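Local coordinates for transposon Tn7 transposition protein tnsA (Escherichia coli, PDB 1T0F), which makes the 5'-strand DNA breaks of Tn7 transposition, acting as the restriction enzyme-like endonuclease that forms the transposase together with TnsB, at residues 135-140 and 167-172; 48-53 and 68-73; 34-39 and 60-65; 72-77 and 243-248. All blocks are in the same frame, centred on the assembly; numbering follows the deposited sequence.

Overall arrangement
Helix 64-75 joins contacts 2, 3 and 4: contact 3 lies at its N-terminal end, contact 2 packs strand 48-51 along it, and contact 4 ties its C-terminal end to the segment 243-248. The centres of contacts 2 and 4 are about 8 Å apart, with Ser52 hydrogen-bonded to Glu74 between them; contacts 2 and 3, with centres about 11 Å apart, share the hairpin 48-51/58-61. Contact 1, about 17 Å from both contact 2 and contact 3 between centres, touches them through Ile171 on Ala68 and through Leu65. It is nearest the catalytic metal: the Lys135 side chain comes within about 4 Å of the magnesium ion, that of Leu62 in contact 3 within about 8 Å.

Contact 1: residues 135-140 and 167-172; sequences KPAAAL and TDKEIN
Thr167 OG1 sits in the crowded position between its backbone N and carbonyl carbon (chi1 76°), which turns it back over its own 3-10 turn, while Asp168 CG takes the same position (chi1 50°) and swings the carboxylate across to residues 135-140. There Asp168 OD1, met nearly along its C-O axis, accepts the N-H of Ala137 in an almost straight bond (164°), with Ala137 N 3.1 Å from Asp168 OD1. The Ala137 methyl faces residues 167-172 and is met by the tip of Lys169, whose chain bends at its last torsion to bring NZ within 3.3 Å of Ala137 CB. Lys135 O receives a CA-H...O contact from Thr167 CA at 3.1 Å, and the Leu140 side chain crosses Thr167 obliquely, Leu140 CD1 4.0 Å from Thr167 CG2. Behind this surface Glu170 OE1 holds two donors: Thr167 OG1 on its syn lone pair at a very short 2.5 Å, and Thr167 N on its anti lone pair at 2.8 Å. OG1 also accepts from Lys169 N, an ST turn. The contact joins the loops that follow the parallel strands 129-134 and 163-166 of the nuclease sheet, and Lys135, an active-site residue, sends its side chain away from it. With Glu170 OE2 salt-bridged outside the two segments, to a basic side chain of another protein's chain, the buried carboxylate is likely to stay ionised, its charge shared among several donors.

Contact 2: residues 48-53 and 68-73; sequences HRIYSH and AVFLSL
Strand 48-51 and helix segment 68-73 run almost parallel, 8° apart with their axes 10.9 Å from each other, so the gap is bridged mainly by side chains. Ile50 carries most of it from the strand. Its CG1 is anti to the backbone N (chi1 -174°), and CG2 sits over one face of the Phe70 ring, 3.9 Å from the centroid, a CH-pi contact whose closest pair is Ile50 CG2 to Phe70 CE2 at 3.4 Å. The other branch continues past the ring, and the Ile50 and Leu71 side chains cross at about a right angle, with Ile50 CD1 3.7 Å from Leu71 CD2. Phe70 CG is itself anti to its backbone N, which sends the ring out toward the strand. Ser52 CB lies in the ring plane at the edge, 3.8 Å from Phe70 CZ, while Ser52 OG bonds to Glu74. An alanine at Ile50 would probably loosen the layer, losing both the methyl over the Phe70 face and the branch against Leu71. Val69 and Leu73 pack on strand 115-122 instead, so the helix is sandwiched between the hairpin 48-51/58-61 and the mixed sheet of the PDDEXK-type nuclease fold, in which this same helix bears the active-site residue Glu66.

Contact 3: residues 34-39 and 60-65; sequences PWLTVQ and HLLSDL
His60 reaches from strand 58-61 into the loop 34-39, CG anti to its carbonyl carbon (chi1 -73°). Its CB passes Leu36 O at 4.1 Å, and CG lies 3.9 Å from Thr37 CA. ND1 accepts the N-H of Val38, with Val38 N 3.0 Å from His60 ND1, in a fairly straight bond (159°) tilted 23° from the ring plane; this makes ND1 the unprotonated nitrogen. Val38 CG1 closes on the same atom, 3.4 Å from His60 ND1. CE1 meets Thr37 CB at 3.8 Å, with Thr37 CG2 over one ring face, and the Pro34 side chain crosses the histidine at about a right angle, Pro34 CG 4.0 Å from His60 CD2. Leu36 O is buried here without a polar partner. A leucine here in place of His60, having no ND1 to accept the Val38 N-H, would probably unsettle the loop. Two residues on, the Leu62 and Leu36 side chains cross at about a right angle, Leu62 CD2 4.1 Å from Leu36 CD1. Strand 79-87 lies alongside, Glu84 and Gln85 bonding to the backbone of His60; Leu61 pairs with His48 of the other hairpin strand, and Ser63 N-caps helix 64-75, whose active-site Glu66 accepts from Leu62 N.

Contact 4: residues 72-77 and 243-248; sequences SLEWES and FIKFNI
Glu74 and Lys245 cross at about a right angle. The lysine bends at chi3 to bring its ammonium group over the end of helix 64-75, where it is gripped twice: in a salt bridge with Lys245 NZ 2.7 Å from Glu74 OE2, met from above the carboxylate plane (32° out of it), and in a hydrogen bond with Lys245 NZ 2.9 Å from Glu74 O. That positive charge beside a C-terminal helix carbonyl would be favoured by the helix dipole. The N-H of Lys54 also bonds to Glu74 OE2. The contact joins the last turn of a nuclease-fold helix to the C-terminal HTH-family part of the chain, which here forms an inverse gamma turn centred on Asn247. Trp75 and Asn247 lie side by side, pointing the same way, the indole and amide planes 18° apart; Trp75 NE1 makes a weak, bent hydrogen bond (123°) to Asn247 OD1 at 3.3 Å, and OD1 also takes the N-H of Tyr249. Phe246 O comes to the indole edge, 3.6 Å from Trp75 CD1. Ile248 crosses the tryptophan obliquely, its CG1 4.0 Å from Trp75 CD1, and extends CD1 onto the helix backbone, 3.6 Å from Ser72 CA.

Contact 1: residues 135-140 and 167-172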
# COMPACT_ATOMS: atom_id res chain seq x y z
N LYS A 135 0.27 -0.26 -9.52
CA LYS A 135 1.12 -0.50 -10.69
C LYS A 135 1.80 0.75 -11.20
O LYS A 135 1.24 1.84 -11.11
CB LYS A 135 0.28 -1.03 -11.87
CG LYS A 135 -0.26 -2.44 -11.74
CD LYS A 135 0.86 -3.46 -11.74
CE LYS A 135 0.30 -4.87 -11.65
NZ LYS A 135 1.37 -5.89 -11.48
N PRO A 136 3.03 0.62 -11.72
CA PRO A 136 3.69 1.81 -12.25
C PRO A 136 2.82 2.09 -13.48
O PRO A 136 2.34 1.16 -14.11
CB PRO A 136 5.07 1.29 -12.67
CG PRO A 136 5.32 0.19 -11.68
CD PRO A 136 3.98 -0.51 -11.61
N ALA A 137 2.59 3.36 -13.80
CA ALA A 137 1.75 3.68 -14.95
C ALA A 137 2.26 3.04 -16.24
O ALA A 137 1.47 2.59 -17.06
CB ALA A 137 1.65 5.19 -15.12
N ALA A 138 3.57 3.01 -16.40
CA ALA A 138 4.18 2.44 -17.61
C ALA A 138 3.84 0.97 -17.78
O ALA A 138 3.79 0.46 -18.90
CB ALA A 138 5.68 2.62 -17.56
N ALA A 139 3.59 0.29 -16.66
CA ALA A 139 3.26 -1.13 -16.69
C ALA A 139 1.92 -1.41 -17.36
O ALA A 139 1.66 -2.53 -17.80
CB ALA A 139 3.25 -1.69 -15.27
N LEU A 140 1.07 -0.39 -17.44
CA LEU A 140 -0.24 -0.57 -18.05
C LEU A 140 -0.17 -0.72 -19.57
O LEU A 140 -1.17 -1.01 -20.22
CB LEU A 140 -1.16 0.59 -17.67
CG LEU A 140 -1.29 0.77 -16.15
CD1 LEU A 140 -2.17 1.97 -15.86
CD2 LEU A 140 -1.88 -0.50 -15.51
N THR A 167 -1.71 4.13 -9.49
CA THR A 167 -0.35 4.26 -10.02
C THR A 167 0.35 5.45 -9.36
O THR A 167 -0.25 6.16 -8.55
CB THR A 167 -0.33 4.50 -11.56
OG1 THR A 167 -0.69 5.85 -11.84
CG2 THR A 167 -1.29 3.56 -12.28
N ASP A 168 1.61 5.65 -9.71
CA ASP A 168 2.39 6.76 -9.18
C ASP A 168 1.72 8.10 -9.51
O ASP A 168 1.87 9.08 -8.77
CB ASP A 168 3.82 6.73 -9.77
CG ASP A 168 3.83 6.60 -11.29
OD1 ASP A 168 3.38 5.56 -11.82
OD2 ASP A 168 4.29 7.55 -11.97
N LYS A 169 0.96 8.14 -10.60
CA LYS A 169 0.28 9.37 -11.00
C LYS A 169 -0.90 9.76 -10.10
O LYS A 169 -1.40 10.88 -10.19
CB LYS A 169 -0.20 9.25 -12.45
CG LYS A 169 0.95 9.26 -13.46
CD LYS A 169 0.44 9.08 -14.88
CE LYS A 169 1.57 9.25 -15.89
NZ LYS A 169 2.70 8.32 -15.61
N GLU A 170 -1.35 8.85 -9.25
CA GLU A 170 -2.47 9.14 -8.36
C GLU A 170 -1.99 9.60 -6.99
O GLU A 170 -2.81 9.89 -6.11
CB GLU A 170 -3.37 7.92 -8.19
CG GLU A 170 -4.31 7.67 -9.36
CD GLU A 170 -3.57 7.44 -10.65
OE1 GLU A 170 -2.86 6.41 -10.75
OE2 GLU A 170 -3.68 8.29 -11.56
N ILE A 171 -0.68 9.66 -6.80
CA ILE A 171 -0.16 10.08 -5.51
C ILE A 171 -0.21 11.59 -5.42
O ILE A 171 0.34 12.29 -6.27
CB ILE A 171 1.28 9.61 -5.28
CG1 ILE A 171 1.34 8.08 -5.39
CG2 ILE A 171 1.76 10.03 -3.89
CD1 ILE A 171 0.37 7.38 -4.47
N ASN A 172 -0.87 12.09 -4.38
CA ASN A 172 -0.98 13.52 -4.16
C ASN A 172 0.44 14.09 -4.15
O ASN A 172 1.34 13.49 -3.56
CB ASN A 172 -1.69 13.79 -2.84
CG ASN A 172 -1.76 15.26 -2.50
OD1 ASN A 172 -0.75 15.88 -2.16
ND2 ASN A 172 -2.95 15.83 -2.61

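Contact 2: residues 48-53 and 68-73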
# COMPACT_ATOMS: atom_id res chain seq x y z
N HIS A 48 9.44 -1.96 2.53
CA HIS A 48 9.23 -1.17 3.73
C HIS A 48 8.41 -1.97 4.73
O HIS A 48 7.46 -2.67 4.37
CB HIS A 48 8.45 0.11 3.41
CG HIS A 48 9.10 0.98 2.38
ND1 HIS A 48 10.13 1.85 2.68
CD2 HIS A 48 8.86 1.12 1.05
CE1 HIS A 48 10.49 2.49 1.58
NE2 HIS A 48 9.74 2.06 0.58
N ARG A 49 8.79 -1.86 6.00
CA ARG A 49 8.08 -2.50 7.09
C ARG A 49 7.60 -1.31 7.89
O ARG A 49 8.40 -0.50 8.36
CB ARG A 49 9.04 -3.37 7.91
CG ARG A 49 9.40 -4.67 7.22
CD ARG A 49 8.31 -5.70 7.42
NE ARG A 49 8.67 -6.66 8.46
CZ ARG A 49 7.81 -7.22 9.31
NH1 ARG A 49 6.52 -6.92 9.25
NH2 ARG A 49 8.24 -8.11 10.20
N ILE A 50 6.28 -1.17 8.03
CA ILE A 50 5.77 -0.02 8.74
C ILE A 50 4.63 -0.34 9.70
O ILE A 50 3.72 -1.11 9.39
CB ILE A 50 5.33 1.08 7.73
CG1 ILE A 50 4.91 2.35 8.48
CG2 ILE A 50 4.19 0.58 6.87
CD1 ILE A 50 4.88 3.58 7.59
N TYR A 51 4.70 0.27 10.87
CA TYR A 51 3.70 0.07 11.90
C TYR A 51 2.43 0.85 11.56
O TYR A 51 2.50 1.97 11.03
CB TYR A 51 4.25 0.54 13.25
CG TYR A 51 3.28 0.37 14.39
CD1 TYR A 51 3.02 -0.89 14.93
CD2 TYR A 51 2.62 1.47 14.93
CE1 TYR A 51 2.11 -1.05 15.98
CE2 TYR A 51 1.71 1.32 15.98
CZ TYR A 51 1.46 0.06 16.49
OH TYR A 51 0.57 -0.10 17.53
N SER A 52 1.28 0.27 11.88
CA SER A 52 -0.02 0.90 11.62
C SER A 52 -0.78 1.10 12.92
O SER A 52 -0.89 0.17 13.72
CB SER A 52 -0.87 0.02 10.70
OG SER A 52 -2.25 0.32 10.85
N HIS A 53 -1.32 2.30 13.14
CA HIS A 53 -2.10 2.56 14.35
C HIS A 53 -3.46 1.89 14.21
O HIS A 53 -4.06 1.47 15.20
CB HIS A 53 -2.31 4.06 14.57
CG HIS A 53 -1.05 4.82 14.82
ND1 HIS A 53 -1.04 6.05 15.45
CD2 HIS A 53 0.24 4.56 14.49
CE1 HIS A 53 0.20 6.51 15.49
NE2 HIS A 53 0.99 5.62 14.91
N ALA A 68 3.33 4.59 -0.51
CA ALA A 68 2.52 5.80 -0.69
C ALA A 68 1.02 5.52 -0.50
O ALA A 68 0.31 6.30 0.14
CB ALA A 68 2.77 6.40 -2.07
N VAL A 69 0.55 4.41 -1.04
CA VAL A 69 -0.86 4.04 -0.91
C VAL A 69 -1.17 3.70 0.55
O VAL A 69 -2.21 4.11 1.07
CB VAL A 69 -1.22 2.84 -1.82
CG1 VAL A 69 -2.67 2.43 -1.59
CG2 VAL A 69 -1.02 3.22 -3.29
N PHE A 70 -0.27 2.97 1.20
CA PHE A 70 -0.48 2.62 2.60
C PHE A 70 -0.59 3.88 3.48
O PHE A 70 -1.52 4.01 4.28
CB PHE A 70 0.67 1.77 3.13
CG PHE A 70 0.62 1.55 4.62
CD1 PHE A 70 -0.18 0.56 5.16
CD2 PHE A 70 1.31 2.40 5.48
CE1 PHE A 70 -0.30 0.42 6.55
CE2 PHE A 70 1.20 2.28 6.86
CZ PHE A 70 0.38 1.28 7.39
N LEU A 71 0.36 4.80 3.34
CA LEU A 71 0.33 6.02 4.15
C LEU A 71 -0.96 6.81 3.90
O LEU A 71 -1.53 7.40 4.83
CB LEU A 71 1.56 6.88 3.85
CG LEU A 71 2.91 6.29 4.26
CD1 LEU A 71 4.05 7.15 3.70
CD2 LEU A 71 3.00 6.21 5.77
N SER A 72 -1.41 6.83 2.65
CA SER A 72 -2.65 7.54 2.31
C SER A 72 -3.86 6.86 2.96
O SER A 72 -4.78 7.54 3.43
CB SER A 72 -2.83 7.58 0.78
OG SER A 72 -1.72 8.19 0.15
N LEU A 73 -3.86 5.53 2.99
CA LEU A 73 -4.97 4.78 3.60
C LEU A 73 -5.00 4.95 5.12
O LEU A 73 -6.06 5.15 5.71
CB LEU A 73 -4.86 3.29 3.27
CG LEU A 73 -5.08 2.87 1.82
CD1 LEU A 73 -4.69 1.40 1.66
CD2 LEU A 73 -6.55 3.08 1.43

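Contact 3: residues 34-39 and 60-65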
# COMPACT_ATOMS: atom_id res chain seq x y z
N PRO A 34 -0.02 -11.28 5.90
CA PRO A 34 0.01 -11.11 4.44
C PRO A 34 0.56 -12.32 3.70
O PRO A 34 1.39 -13.05 4.23
CB PRO A 34 0.88 -9.87 4.25
CG PRO A 34 1.86 -10.00 5.38
CD PRO A 34 0.98 -10.41 6.55
N TRP A 35 0.10 -12.53 2.47
CA TRP A 35 0.57 -13.66 1.67
C TRP A 35 2.04 -13.45 1.32
O TRP A 35 2.85 -14.37 1.41
CB TRP A 35 -0.28 -13.81 0.40
CG TRP A 35 0.21 -14.89 -0.52
CD1 TRP A 35 0.86 -14.73 -1.71
CD2 TRP A 35 0.11 -16.31 -0.30
NE1 TRP A 35 1.17 -15.96 -2.25
CE2 TRP A 35 0.72 -16.94 -1.41
CE3 TRP A 35 -0.44 -17.10 0.72
CZ2 TRP A 35 0.80 -18.34 -1.53
CZ3 TRP A 35 -0.37 -18.49 0.60
CH2 TRP A 35 0.25 -19.09 -0.52
N LEU A 36 2.39 -12.23 0.92
CA LEU A 36 3.77 -11.89 0.57
C LEU A 36 4.39 -11.04 1.67
O LEU A 36 3.70 -10.24 2.30
CB LEU A 36 3.81 -11.10 -0.74
CG LEU A 36 3.16 -11.69 -2.00
CD1 LEU A 36 3.25 -10.66 -3.12
CD2 LEU A 36 3.85 -12.99 -2.39
N THR A 37 5.70 -11.19 1.87
CA THR A 37 6.42 -10.42 2.87
C THR A 37 7.52 -9.65 2.15
O THR A 37 7.76 -9.87 0.96
CB THR A 37 7.08 -11.34 3.92
OG1 THR A 37 8.16 -12.07 3.32
CG2 THR A 37 6.06 -12.33 4.46
N VAL A 38 8.20 -8.75 2.86
CA VAL A 38 9.27 -7.96 2.25
C VAL A 38 10.38 -8.87 1.70
O VAL A 38 11.23 -8.43 0.93
CB VAL A 38 9.88 -6.96 3.25
CG1 VAL A 38 8.82 -5.94 3.68
CG2 VAL A 38 10.44 -7.70 4.46
N GLN A 39 10.36 -10.14 2.11
CA GLN A 39 11.36 -11.09 1.64
C GLN A 39 11.11 -11.40 0.17
O GLN A 39 12.02 -11.78 -0.56
CB GLN A 39 11.28 -12.39 2.45
CG GLN A 39 11.54 -12.23 3.94
CD GLN A 39 12.94 -11.70 4.24
OE1 GLN A 39 13.26 -10.55 3.95
NE2 GLN A 39 13.77 -12.56 4.83
N HIS A 60 3.79 -5.13 5.56
CA HIS A 60 4.80 -5.46 4.56
C HIS A 60 4.45 -4.84 3.22
O HIS A 60 3.51 -5.28 2.57
CB HIS A 60 4.88 -6.97 4.38
CG HIS A 60 5.53 -7.68 5.52
ND1 HIS A 60 6.84 -8.09 5.50
CD2 HIS A 60 5.05 -8.03 6.74
CE1 HIS A 60 7.14 -8.66 6.65
NE2 HIS A 60 6.07 -8.64 7.42
N LEU A 61 5.22 -3.84 2.83
CA LEU A 61 4.99 -3.15 1.56
C LEU A 61 6.20 -3.45 0.67
O LEU A 61 7.35 -3.34 1.11
CB LEU A 61 4.85 -1.65 1.83
CG LEU A 61 3.82 -1.37 2.94
CD1 LEU A 61 3.79 0.12 3.26
CD2 LEU A 61 2.45 -1.86 2.51
N LEU A 62 5.93 -3.84 -0.57
CA LEU A 62 6.99 -4.21 -1.50
C LEU A 62 7.48 -3.19 -2.53
O LEU A 62 8.20 -3.56 -3.46
CB LEU A 62 6.58 -5.52 -2.20
CG LEU A 62 6.75 -6.79 -1.36
CD1 LEU A 62 6.06 -6.65 -0.00
CD2 LEU A 62 6.19 -7.97 -2.13
N SER A 63 7.12 -1.92 -2.37
CA SER A 63 7.58 -0.87 -3.27
C SER A 63 7.28 0.49 -2.66
O SER A 63 6.48 0.59 -1.73
CB SER A 63 6.88 -0.97 -4.63
OG SER A 63 5.53 -0.55 -4.56
N ASP A 64 7.92 1.54 -3.18
CA ASP A 64 7.68 2.89 -2.70
C ASP A 64 6.25 3.28 -3.03
O ASP A 64 5.62 4.06 -2.31
CB ASP A 64 8.64 3.89 -3.35
CG ASP A 64 10.08 3.71 -2.89
OD1 ASP A 64 10.33 2.96 -1.93
OD2 ASP A 64 10.97 4.35 -3.50
N LEU A 65 5.73 2.75 -4.13
CA LEU A 65 4.36 3.06 -4.53
C LEU A 65 3.36 2.47 -3.53
O LEU A 65 2.36 3.10 -3.19
CB LEU A 65 4.07 2.52 -5.93
CG LEU A 65 2.71 2.90 -6.50
CD1 LEU A 65 2.38 4.35 -6.20
CD2 LEU A 65 2.71 2.64 -8.02

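Contact 4: residues 72-77 and 243-248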
# COMPACT_ATOMS: atom_id res chain seq x y z
N SER A 72 -1.41 6.83 2.65
CA SER A 72 -2.65 7.54 2.31
C SER A 72 -3.86 6.86 2.96
O SER A 72 -4.78 7.54 3.43
CB SER A 72 -2.83 7.58 0.78
OG SER A 72 -1.72 8.19 0.15
N LEU A 73 -3.86 5.53 2.99
CA LEU A 73 -4.97 4.78 3.60
C LEU A 73 -5.00 4.95 5.12
O LEU A 73 -6.06 5.15 5.71
CB LEU A 73 -4.86 3.29 3.27
CG LEU A 73 -5.08 2.87 1.82
CD1 LEU A 73 -4.69 1.40 1.66
CD2 LEU A 73 -6.55 3.08 1.43
N GLU A 74 -3.82 4.86 5.74
CA GLU A 74 -3.67 4.99 7.19
C GLU A 74 -4.07 6.39 7.67
O GLU A 74 -4.42 6.58 8.83
CB GLU A 74 -2.22 4.68 7.58
CG GLU A 74 -1.87 4.77 9.06
CD GLU A 74 -2.39 3.59 9.89
OE1 GLU A 74 -2.59 2.48 9.34
OE2 GLU A 74 -2.57 3.78 11.11
N TRP A 75 -4.02 7.36 6.76
CA TRP A 75 -4.39 8.73 7.10
C TRP A 75 -5.92 8.90 7.20
O TRP A 75 -6.40 9.70 8.00
CB TRP A 75 -3.86 9.68 6.02
CG TRP A 75 -4.28 11.11 6.21
CD1 TRP A 75 -3.69 12.04 7.02
CD2 TRP A 75 -5.41 11.76 5.61
NE1 TRP A 75 -4.38 13.24 6.95
CE2 TRP A 75 -5.44 13.09 6.09
CE3 TRP A 75 -6.40 11.34 4.71
CZ2 TRP A 75 -6.42 14.00 5.70
CZ3 TRP A 75 -7.38 12.25 4.32
CH2 TRP A 75 -7.38 13.57 4.82
N GLU A 76 -6.67 8.15 6.39
CA GLU A 76 -8.14 8.24 6.37
C GLU A 76 -8.80 7.78 7.67
O GLU A 76 -8.61 6.65 8.10
CB GLU A 76 -8.70 7.41 5.21
CG GLU A 76 -8.31 7.91 3.83
CD GLU A 76 -8.97 9.24 3.47
OE1 GLU A 76 -9.96 9.62 4.13
OE2 GLU A 76 -8.49 9.89 2.51
N SER A 77 -9.59 8.66 8.28
CA SER A 77 -10.24 8.30 9.55
C SER A 77 -11.20 7.10 9.46
O SER A 77 -11.30 6.33 10.41
CB SER A 77 -10.98 9.50 10.13
OG SER A 77 -12.10 9.86 9.34
N PHE A 243 5.29 4.80 13.86
CA PHE A 243 4.87 5.03 15.24
C PHE A 243 4.25 6.41 15.40
O PHE A 243 3.46 6.65 16.31
CB PHE A 243 6.06 4.83 16.18
CG PHE A 243 6.56 3.42 16.20
CD1 PHE A 243 5.71 2.39 16.59
CD2 PHE A 243 7.84 3.11 15.78
CE1 PHE A 243 6.12 1.07 16.55
CE2 PHE A 243 8.27 1.78 15.74
CZ PHE A 243 7.41 0.76 16.13
N ILE A 244 4.60 7.31 14.49
CA ILE A 244 4.04 8.64 14.48
C ILE A 244 3.45 8.85 13.09
O ILE A 244 4.10 8.55 12.09
CB ILE A 244 5.12 9.72 14.71
CG1 ILE A 244 5.74 9.55 16.10
CG2 ILE A 244 4.51 11.12 14.57
CD1 ILE A 244 6.89 10.51 16.36
N LYS A 245 2.22 9.33 13.02
CA LYS A 245 1.60 9.63 11.74
C LYS A 245 1.23 11.11 11.78
O LYS A 245 1.05 11.68 12.85
CB LYS A 245 0.38 8.74 11.48
CG LYS A 245 -0.63 8.71 12.58
CD LYS A 245 -1.48 7.43 12.52
CE LYS A 245 -2.56 7.49 11.46
NZ LYS A 245 -3.46 6.29 11.54
N PHE A 246 1.13 11.73 10.61
CA PHE A 246 0.83 13.15 10.56
C PHE A 246 -0.08 13.49 9.38
O PHE A 246 -0.53 12.60 8.67
CB PHE A 246 2.12 13.95 10.45
CG PHE A 246 2.90 13.69 9.19
CD1 PHE A 246 3.60 12.50 9.01
CD2 PHE A 246 2.95 14.65 8.18
CE1 PHE A 246 4.33 12.26 7.83
CE2 PHE A 246 3.67 14.43 7.00
CZ PHE A 246 4.37 13.23 6.83
N ASN A 247 -0.35 14.77 9.18
CA ASN A 247 -1.19 15.18 8.06
C ASN A 247 -0.31 15.16 6.81
O ASN A 247 0.31 16.17 6.45
CB ASN A 247 -1.76 16.58 8.28
CG ASN A 247 -2.74 16.98 7.19
OD1 ASN A 247 -3.00 16.21 6.27
ND2 ASN A 247 -3.30 18.18 7.30
N ILE A 248 -0.26 14.00 6.15
CA ILE A 248 0.55 13.81 4.96
C ILE A 248 0.14 14.66 3.77
O ILE A 248 0.90 14.80 2.81
CB ILE A 248 0.54 12.32 4.51
CG1 ILE A 248 -0.88 11.91 4.12
CG2 ILE A 248 1.02 11.44 5.64
CD1 ILE A 248 -0.95 10.58 3.37